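Local coordinates for pirin-like protein (Geobacillus kaustophilus, PDB 2P17) that is of unknown function but binds one iron ion per subunit and belongs to the pirin family of the cupin clan, at residues A[72-77]-A[96-101]; A[60-65]-A[111-116]; A[88-93]-A[161-166]. One frame throughout, in Å; residues are numbered along the deposited sequence.

In the fold
Along the chain the segment order is 60-65, 72-77, 88-93, 96-101, 111-116 and 161-166. Contact 1 falls between the two segments of contact 2, whereas contact 3 alternates with both. Contact 1 belongs to the four-stranded antiparallel sheet that carries iron ligand His99; strand 60-66 of contact 2 and strand 88-92 of contact 3 are neighbours in another sheet. Centres of contacts 2 and 3 are about 9 Å apart, and contact 1 lies about 13 Å from contact 2 and 14 Å from contact 3. His99 touches Gln113 of contact 2 and selenomethionine Met91 of contact 3, so strands of all three meet beside the iron, as in a cupin; loop 161-166 packs against Trp90 and Thr92.

Contact 1. Residues A[72-77]-A[96-101]; sequences EHFDSK and GVVHKE. With FE (Fe (III) ion), chain B.
Two antiparallel strands of the N-terminal cupin domain pair here through Phe74 N to Lys100 O and Lys100 N to Phe74 O, and on one face of their sheet His73, Asp75, His99 and Glu101 form a polar network behind the iron site. The His73 ring, its CG anti to the backbone N (chi1 166°), lies alongside the Glu101 carboxylate, the two planes 18° apart. Its ND1 donates in the ring plane to the syn lone pairs of both oxygens, 2.8 Å to Glu101 OE2 and 3.0 Å to Glu101 OE1. At the ring's other end, His73 NE2 reaches the anti lone pair of Asp75 OD2 at 2.6 Å. Donation from both nitrogens is consistent with a protonated ring.

Glu101 meets it by bending at chi2, and Gln89 NE2 gives OE1 a further bond. Beyond this polar cluster, Ser76 OG accepts from Val98 N at 3.0 Å, carrying the pairing past the regular strand. His99 CG sits between its backbone N and carbonyl carbon (chi1 84°), turning the ring toward the metal that His57 also binds. Its ND1 donates to the anti lone pair of Glu101 OE2 at 2.8 Å, leaving His99 NE2 to bind FE at 1.9 Å.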
loop_
_atom_site.group_PDB
_atom_site.type_symbol
_atom_site.label_atom_id
_atom_site.label_comp_id
_atom_site.label_asym_id
_atom_site.label_seq_id
_atom_site.Cartn_x
_atom_site.Cartn_y
_atom_site.Cartn_z
ATOM N N GLU A 72 15.156 10.045 2.239
ATOM C CA GLU A 72 16.215 9.449 3.043
ATOM C C GLU A 72 15.576 8.708 4.209
ATOM O O GLU A 72 14.824 9.292 5.009
ATOM C CB GLU A 72 17.177 10.521 3.568
ATOM C CG GLU A 72 17.977 11.195 2.478
ATOM C CD GLU A 72 18.820 12.357 2.976
ATOM O OE1 GLU A 72 18.959 12.545 4.206
ATOM O OE2 GLU A 72 19.340 13.097 2.119
ATOM N N HIS A 73 15.868 7.418 4.300
ATOM C CA HIS A 73 15.349 6.596 5.395
ATOM C C HIS A 73 16.422 6.318 6.440
ATOM O O HIS A 73 17.579 6.044 6.110
ATOM C CB HIS A 73 14.822 5.264 4.872
ATOM C CG HIS A 73 14.579 4.259 5.952
ATOM N ND1 HIS A 73 13.433 4.260 6.713
ATOM C CD2 HIS A 73 15.343 3.243 6.420
ATOM C CE1 HIS A 73 13.497 3.286 7.605
ATOM N NE2 HIS A 73 14.648 2.655 7.447
ATOM N N PHE A 74 16.030 6.382 7.707
ATOM C CA PHE A 74 16.855 5.865 8.782
ATOM C C PHE A 74 16.058 4.919 9.667
ATOM O O PHE A 74 14.905 5.196 9.993
ATOM C CB PHE A 74 17.416 7.005 9.645
ATOM C CG PHE A 74 18.025 6.522 10.922
ATOM C CD1 PHE A 74 19.310 5.995 10.927
ATOM C CD2 PHE A 74 17.289 6.532 12.105
ATOM C CE1 PHE A 74 19.872 5.503 12.111
ATOM C CE2 PHE A 74 17.843 6.041 13.287
ATOM C CZ PHE A 74 19.130 5.539 13.288
ATOM N N ASP A 75 16.686 3.820 10.076
ATOM C CA ASP A 75 16.198 3.077 11.232
ATOM C C ASP A 75 17.358 2.529 12.074
ATOM O O ASP A 75 18.487 2.382 11.596
ATOM C CB ASP A 75 15.201 1.975 10.821
ATOM C CG ASP A 75 15.862 0.825 10.106
ATOM O OD1 ASP A 75 16.516 0.004 10.785
ATOM O OD2 ASP A 75 15.727 0.746 8.865
ATOM N N SER A 76 17.062 2.238 13.337
ATOM C CA SER A 76 18.085 1.856 14.308
ATOM C C SER A 76 18.535 0.404 14.229
ATOM O O SER A 76 19.397 -0.014 15.002
ATOM C CB SER A 76 17.628 2.190 15.724
ATOM O OG SER A 76 16.421 1.509 16.051
ATOM N N LYS A 77 17.965 -0.349 13.290
ATOM C CA LYS A 77 18.444 -1.691 13.003
ATOM C C LYS A 77 19.439 -1.677 11.845
ATOM O O LYS A 77 20.579 -2.133 11.994
ATOM C CB LYS A 77 17.273 -2.655 12.713
ATOM C CG LYS A 77 17.684 -4.104 12.408
ATOM C CD LYS A 77 18.294 -4.766 13.632
ATOM C CE LYS A 77 18.456 -6.272 13.445
ATOM N NZ LYS A 77 19.587 -6.605 12.538
ATOM N N GLY A 96 10.900 -3.688 18.547
ATOM C CA GLY A 96 11.057 -2.246 18.601
ATOM C C GLY A 96 12.179 -1.713 17.745
ATOM O O GLY A 96 13.236 -2.338 17.621
ATOM N N VAL A 97 11.935 -0.545 17.147
ATOM C CA VAL A 97 12.936 0.139 16.339
ATOM C C VAL A 97 12.583 1.619 16.343
ATOM O O VAL A 97 11.422 1.969 16.576
ATOM C CB VAL A 97 12.944 -0.432 14.880
ATOM C CG1 VAL A 97 11.724 0.039 14.065
ATOM C CG2 VAL A 97 14.239 -0.123 14.160
ATOM N N VAL A 98 13.572 2.491 16.132
ATOM C CA VAL A 98 13.247 3.885 15.818
ATOM C C VAL A 98 13.519 4.141 14.353
ATOM O O VAL A 98 14.364 3.484 13.741
ATOM C CB VAL A 98 13.987 4.954 16.693
ATOM C CG1 VAL A 98 13.584 4.832 18.169
ATOM C CG2 VAL A 98 15.486 4.875 16.529
ATOM N N HIS A 99 12.794 5.100 13.793
ATOM C CA HIS A 99 13.000 5.465 12.402
ATOM C C HIS A 99 12.775 6.951 12.171
ATOM O O HIS A 99 12.182 7.643 13.003
ATOM C CB HIS A 99 12.062 4.641 11.505
ATOM C CG HIS A 99 10.688 5.217 11.379
ATOM N ND1 HIS A 99 10.178 5.676 10.183
ATOM C CD2 HIS A 99 9.726 5.430 12.307
ATOM C CE1 HIS A 99 8.953 6.132 10.376
ATOM N NE2 HIS A 99 8.655 5.998 11.658
ATOM N N LYS A 100 13.233 7.432 11.020
ATOM C CA LYS A 100 12.899 8.778 10.550
ATOM C C LYS A 100 12.931 8.771 9.032
ATOM O O LYS A 100 13.853 8.220 8.431
ATOM C CB LYS A 100 13.889 9.817 11.078
ATOM C CG LYS A 100 13.632 11.225 10.566
ATOM C CD LYS A 100 14.543 12.235 11.247
ATOM C CE LYS A 100 14.642 13.499 10.400
ATOM N NZ LYS A 100 14.894 14.720 11.214
ATOM N N GLU A 101 11.915 9.378 8.425
ATOM C CA GLU A 101 11.849 9.529 6.973
ATOM C C GLU A 101 12.030 11.009 6.687
ATOM O O GLU A 101 11.248 11.831 7.173
ATOM C CB GLU A 101 10.506 9.020 6.418
ATOM C CG GLU A 101 10.071 7.654 6.974
ATOM C CD GLU A 101 11.079 6.541 6.716
ATOM O OE1 GLU A 101 11.811 6.607 5.711
ATOM O OE2 GLU A 101 11.111 5.584 7.516
HETATM FE FE FE B . 6.857 6.490 12.123
#

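Contact 2. Residues A[60-65]-A[111-116]; sequences IETVTY and SLQLWV
Backbone hydrogen bonding sets the frame. Glu61 with Val116, Val63 with Leu114 and Tyr65 with Leu112 are hydrogen-bonded antiparallel pairs, each with two N-H to O bonds; the Leu114 N to Val63 O bond, 2.8 Å at 177°, is nearly straight, and all six donors lie in the carbonyl planes of their acceptors.

Among polar side chains, Gln113 does most. Its CG is anti to the backbone N and the chain bends at chi2 (84°), which swings the amide across to Thr64, where OG1 donates to an in-plane lone pair of Gln113 OE1. At 2.4 Å between Thr64 OG1 and Gln113 OE1 this bond is very short, evidence of a tight fit. Thr64 OG1 is also bonded to Gln89 NE2, which fixes its direction further.

Apolar contact divides between the two faces. On the face of Thr62 and Thr64, the Ile60 methyl CD1 sits over the Trp115 indole, 3.9 Å from the six-membered ring centroid and 20° off the normal, a CH-pi contact; Thr62 CG2 lies 3.6 Å from Trp115 CD1. On the opposite face, Val63 CG2 meets Val116 CG2 at 4.2 Å, and Tyr65, Leu112 and Leu114 pack on strand 235-242.

Trp115 meets the ring of iron ligand His57, and Gln113 comes within about 5 Å of the iron at its nearest atom, so their face probably lines the metal-holding interior, as in a cupin barrel.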
loop_
_atom_site.group_PDB
_atom_site.type_symbol
_atom_site.label_atom_id
_atom_site.label_comp_id
_atom_site.label_asym_id
_atom_site.label_seq_id
_atom_site.Cartn_x
_atom_site.Cartn_y
_atom_site.Cartn_z
ATOM N N ILE A 60 4.287 -3.647 14.898
ATOM C CA ILE A 60 3.673 -3.338 13.599
ATOM C C ILE A 60 4.735 -3.413 12.515
ATOM O O ILE A 60 5.925 -3.568 12.808
ATOM C CB ILE A 60 3.003 -1.927 13.569
ATOM C CG1 ILE A 60 4.044 -0.797 13.656
ATOM C CG2 ILE A 60 1.918 -1.815 14.649
ATOM C CD1 ILE A 60 3.440 0.597 13.357
ATOM N N GLU A 61 4.286 -3.352 11.265
ATOM C CA GLU A 61 5.151 -3.050 10.130
ATOM C C GLU A 61 4.684 -1.754 9.479
ATOM O O GLU A 61 3.498 -1.424 9.509
ATOM C CB GLU A 61 5.120 -4.159 9.082
ATOM C CG GLU A 61 5.379 -5.551 9.637
ATOM C CD GLU A 61 5.528 -6.551 8.519
ATOM O OE1 GLU A 61 4.497 -6.886 7.882
ATOM O OE2 GLU A 61 6.660 -6.971 8.242
ATOM N N THR A 62 5.619 -1.012 8.896
ATOM C CA THR A 62 5.251 0.140 8.079
ATOM C C THR A 62 5.744 -0.073 6.661
ATOM O O THR A 62 6.818 -0.648 6.445
ATOM C CB THR A 62 5.803 1.461 8.611
ATOM O OG1 THR A 62 7.229 1.444 8.545
ATOM C CG2 THR A 62 5.365 1.687 10.061
ATOM N N VAL A 63 4.944 0.369 5.697
ATOM C CA VAL A 63 5.280 0.192 4.289
ATOM C C VAL A 63 5.117 1.525 3.604
ATOM O O VAL A 63 4.009 2.072 3.588
ATOM C CB VAL A 63 4.371 -0.845 3.621
ATOM C CG1 VAL A 63 4.812 -1.056 2.177
ATOM C CG2 VAL A 63 4.438 -2.193 4.357
ATOM N N THR A 64 6.217 2.045 3.050
ATOM C CA THR A 64 6.205 3.359 2.403
ATOM C C THR A 64 6.293 3.201 0.903
ATOM O O THR A 64 7.121 2.437 0.418
ATOM C CB THR A 64 7.418 4.203 2.830
ATOM O OG1 THR A 64 7.603 4.116 4.248
ATOM C CG2 THR A 64 7.239 5.669 2.439
ATOM N N TYR A 65 5.413 3.891 0.177
ATOM C CA TYR A 65 5.528 4.030 -1.271
ATOM C C TYR A 65 5.810 5.496 -1.577
ATOM O O TYR A 65 5.071 6.378 -1.130
ATOM C CB TYR A 65 4.249 3.554 -1.989
ATOM C CG TYR A 65 4.266 3.831 -3.489
ATOM C CD1 TYR A 65 4.709 2.866 -4.393
ATOM C CD2 TYR A 65 3.851 5.059 -3.989
ATOM C CE1 TYR A 65 4.740 3.118 -5.762
ATOM C CE2 TYR A 65 3.879 5.333 -5.366
ATOM C CZ TYR A 65 4.326 4.361 -6.241
ATOM O OH TYR A 65 4.352 4.642 -7.598
ATOM N N SER A 111 4.371 10.781 -0.404
ATOM C CA SER A 111 4.419 9.351 -0.064
ATOM C C SER A 111 3.108 8.821 0.493
ATOM O O SER A 111 2.233 9.581 0.918
ATOM C CB SER A 111 5.541 9.078 0.946
ATOM O OG SER A 111 5.331 9.793 2.152
ATOM N N LEU A 112 2.988 7.499 0.467
ATOM C CA LEU A 112 1.887 6.798 1.126
ATOM C C LEU A 112 2.485 5.875 2.166
ATOM O O LEU A 112 3.336 5.054 1.826
ATOM C CB LEU A 112 1.086 5.984 0.117
ATOM C CG LEU A 112 0.235 6.836 -0.816
ATOM C CD1 LEU A 112 -0.132 6.060 -2.057
ATOM C CD2 LEU A 112 -1.020 7.333 -0.080
ATOM N N GLN A 113 2.057 6.015 3.423
ATOM C CA GLN A 113 2.594 5.242 4.538
ATOM C C GLN A 113 1.522 4.328 5.118
ATOM O O GLN A 113 0.559 4.809 5.710
ATOM C CB GLN A 113 3.111 6.188 5.626
ATOM C CG GLN A 113 3.750 5.494 6.808
ATOM C CD GLN A 113 5.199 5.150 6.554
ATOM O OE1 GLN A 113 5.612 4.938 5.414
ATOM N NE2 GLN A 113 5.983 5.094 7.615
ATOM N N LEU A 114 1.712 3.021 4.949
ATOM C CA LEU A 114 0.774 2.003 5.421
ATOM C C LEU A 114 1.294 1.362 6.701
ATOM O O LEU A 114 2.493 1.112 6.819
ATOM C CB LEU A 114 0.643 0.931 4.334
ATOM C CG LEU A 114 -0.245 -0.268 4.620
ATOM C CD1 LEU A 114 -1.709 0.103 4.376
ATOM C CD2 LEU A 114 0.169 -1.449 3.745
ATOM N N TRP A 115 0.402 1.129 7.662
ATOM C CA TRP A 115 0.748 0.311 8.829
ATOM C C TRP A 115 0.053 -1.017 8.734
ATOM O O TRP A 115 -1.147 -1.095 8.440
ATOM C CB TRP A 115 0.305 0.981 10.124
ATOM C CG TRP A 115 1.090 2.188 10.531
ATOM C CD1 TRP A 115 1.998 2.883 9.778
ATOM C CD2 TRP A 115 1.002 2.864 11.789
ATOM N NE1 TRP A 115 2.498 3.945 10.505
ATOM C CE2 TRP A 115 1.900 3.955 11.740
ATOM C CE3 TRP A 115 0.261 2.641 12.961
ATOM C CZ2 TRP A 115 2.072 4.834 12.825
ATOM C CZ3 TRP A 115 0.430 3.522 14.038
ATOM C CH2 TRP A 115 1.332 4.598 13.956
ATOM N N VAL A 116 0.822 -2.070 8.995
ATOM C CA VAL A 116 0.289 -3.433 8.994
ATOM C C VAL A 116 0.439 -3.989 10.401
ATOM O O VAL A 116 1.505 -3.874 11.008
ATOM C CB VAL A 116 1.055 -4.332 8.014
ATOM C CG1 VAL A 116 0.367 -5.695 7.884
ATOM C CG2 VAL A 116 1.192 -3.682 6.639
#

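Contact 3. Residues A[88-93]-A[161-166]; sequences VQWMTA and TKNIVP
Asn163 ND2 is gripped by two hydrogen bonds, one to the carbonyl O of Lys162 just before it and one to Ser151 OG. The first is 3.1 Å from Asn163 ND2 to Lys162 O, with the donor above the carbonyl plane rather than on a lone pair. Asn163 OD1 accepts from Val167 N, so both ends of the amide are held and its rotation is fixed.

No hydrogen bond joins the two segments; side chains and one backbone carbonyl pack together, burying 190 Å² in all. Asn163 ND2 approaches the indole of Trp90 obliquely, 3.7 Å from Trp90 CZ2, the amide and ring planes 27° apart. Over one face of the indole lie Thr161 CG2, 4.1 Å from Trp90 CE3, and Lys162 O, which only packs there; Trp90 NE1 makes a weak hydrogen bond to Glu61 OE1. The Trp90 and Thr161 side chains cross at about a right angle, and in each the touching branch, Trp90 CG or Thr161 CG2, is anti to its own backbone N. Farther along, Thr92 CG2 touches the tip of Ile164, CD1, at 3.8 Å, while Thr92 OG1 is bonded to Glu61 OE2.

An alanine at Trp90 removes the indole that Thr161 CG2 and Asn163 ND2 touch, and would probably loosen the loop against the strand.

The irregular loop 161-166, lying between strands 157-158 and 167-174, thus packs on strand 88-92 of the N-terminal cupin barrel, away from the iron, and that strand is flanked in its sheet by strands 60-66 and 128-132.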
loop_
_atom_site.group_PDB
_atom_site.type_symbol
_atom_site.label_atom_id
_atom_site.label_comp_id
_atom_site.label_asym_id
_atom_site.label_seq_id
_atom_site.Cartn_x
_atom_site.Cartn_y
_atom_site.Cartn_z
ATOM N N VAL A 88 9.600 1.397 -2.866
ATOM C CA VAL A 88 8.897 1.006 -1.640
ATOM C C VAL A 88 9.909 0.553 -0.592
ATOM O O VAL A 88 10.991 0.074 -0.925
ATOM C CB VAL A 88 7.850 -0.112 -1.956
ATOM C CG1 VAL A 88 7.299 -0.790 -0.696
ATOM C CG2 VAL A 88 6.695 0.460 -2.798
ATOM N N GLN A 89 9.587 0.772 0.677
ATOM C CA GLN A 89 10.327 0.124 1.757
ATOM C C GLN A 89 9.361 -0.557 2.717
ATOM O O GLN A 89 8.231 -0.089 2.923
ATOM C CB GLN A 89 11.242 1.106 2.499
ATOM C CG GLN A 89 10.477 2.220 3.199
ATOM C CD GLN A 89 11.357 3.381 3.676
ATOM O OE1 GLN A 89 12.582 3.353 3.563
ATOM N NE2 GLN A 89 10.712 4.410 4.220
ATOM N N TRP A 90 9.825 -1.649 3.307
ATOM C CA TRP A 90 9.019 -2.473 4.193
ATOM C C TRP A 90 9.788 -2.583 5.503
ATOM O O TRP A 90 10.850 -3.210 5.552
ATOM C CB TRP A 90 8.840 -3.853 3.563
ATOM C CG TRP A 90 7.636 -4.611 4.022
ATOM C CD1 TRP A 90 7.452 -5.238 5.237
ATOM C CD2 TRP A 90 6.445 -4.832 3.267
ATOM N NE1 TRP A 90 6.210 -5.842 5.266
ATOM C CE2 TRP A 90 5.570 -5.598 4.074
ATOM C CE3 TRP A 90 6.022 -4.449 1.978
ATOM C CZ2 TRP A 90 4.296 -5.983 3.637
ATOM C CZ3 TRP A 90 4.760 -4.828 1.543
ATOM C CH2 TRP A 90 3.909 -5.589 2.372
HETATM N N MSE A 91 9.267 -1.965 6.556
HETATM C CA MSE A 91 9.980 -1.969 7.821
HETATM C C MSE A 91 9.180 -2.740 8.851
HETATM O O MSE A 91 8.062 -2.363 9.186
HETATM C CB MSE A 91 10.249 -0.550 8.306
HETATM C CG MSE A 91 11.155 -0.536 9.523
HETATM SE SE MSE A 91 11.346 1.199 10.378
HETATM C CE MSE A 91 10.856 2.362 8.901
ATOM N N THR A 92 9.755 -3.833 9.332
ATOM C CA THR A 92 9.153 -4.609 10.412
ATOM C C THR A 92 9.683 -4.057 11.727
ATOM O O THR A 92 10.877 -4.168 12.006
ATOM C CB THR A 92 9.507 -6.099 10.281
ATOM O OG1 THR A 92 9.158 -6.539 8.962
ATOM C CG2 THR A 92 8.772 -6.942 11.324
ATOM N N ALA A 93 8.806 -3.467 12.534
ATOM C CA ALA A 93 9.260 -2.893 13.809
ATOM C C ALA A 93 9.446 -3.966 14.880
ATOM O O ALA A 93 10.398 -3.890 15.652
ATOM C CB ALA A 93 8.308 -1.820 14.293
ATOM N N THR A 161 9.616 -10.372 -1.526
ATOM C CA THR A 161 9.459 -9.625 -0.293
ATOM C C THR A 161 9.041 -10.535 0.855
ATOM O O THR A 161 8.116 -11.327 0.725
ATOM C CB THR A 161 8.392 -8.553 -0.516
ATOM O OG1 THR A 161 8.762 -7.779 -1.658
ATOM C CG2 THR A 161 8.242 -7.637 0.710
ATOM N N LYS A 162 9.756 -10.436 1.971
ATOM C CA LYS A 162 9.433 -11.235 3.152
ATOM C C LYS A 162 8.199 -10.668 3.849
ATOM O O LYS A 162 8.078 -9.447 4.047
ATOM C CB LYS A 162 10.615 -11.273 4.117
ATOM C CG LYS A 162 11.909 -11.802 3.508
ATOM C CD LYS A 162 13.065 -11.613 4.475
ATOM C CE LYS A 162 14.301 -12.369 4.027
ATOM N NZ LYS A 162 15.379 -12.238 5.041
ATOM N N ASN A 163 7.266 -11.553 4.177
ATOM C CA ASN A 163 6.040 -11.171 4.856
ATOM C C ASN A 163 5.922 -11.952 6.159
ATOM O O ASN A 163 6.353 -13.108 6.246
ATOM C CB ASN A 163 4.797 -11.499 4.013
ATOM C CG ASN A 163 4.481 -10.465 2.903
ATOM O OD1 ASN A 163 3.510 -10.651 2.171
ATOM N ND2 ASN A 163 5.269 -9.405 2.783
ATOM N N ILE A 164 5.303 -11.312 7.143
ATOM C CA ILE A 164 4.780 -12.007 8.305
ATOM C C ILE A 164 3.281 -12.221 8.034
ATOM O O ILE A 164 2.870 -13.334 7.706
ATOM C CB ILE A 164 5.113 -11.234 9.602
ATOM C CG1 ILE A 164 6.631 -11.306 9.854
ATOM C CG2 ILE A 164 4.367 -11.813 10.788
ATOM C CD1 ILE A 164 7.163 -10.299 10.821
ATOM N N VAL A 165 2.468 -11.169 8.133
ATOM C CA VAL A 165 1.107 -11.244 7.621
ATOM C C VAL A 165 1.211 -11.251 6.096
ATOM O O VAL A 165 1.824 -10.349 5.517
ATOM C CB VAL A 165 0.241 -10.029 8.072
ATOM C CG1 VAL A 165 -1.058 -9.944 7.267
ATOM C CG2 VAL A 165 -0.075 -10.110 9.553
ATOM N N PRO A 166 0.621 -12.264 5.429
ATOM C CA PRO A 166 0.592 -12.220 3.966
ATOM C C PRO A 166 -0.106 -10.973 3.450
ATOM O O PRO A 166 -1.262 -10.720 3.796
ATOM C CB PRO A 166 -0.206 -13.481 3.582
ATOM C CG PRO A 166 -0.006 -14.415 4.743
ATOM C CD PRO A 166 -0.019 -13.492 5.946
#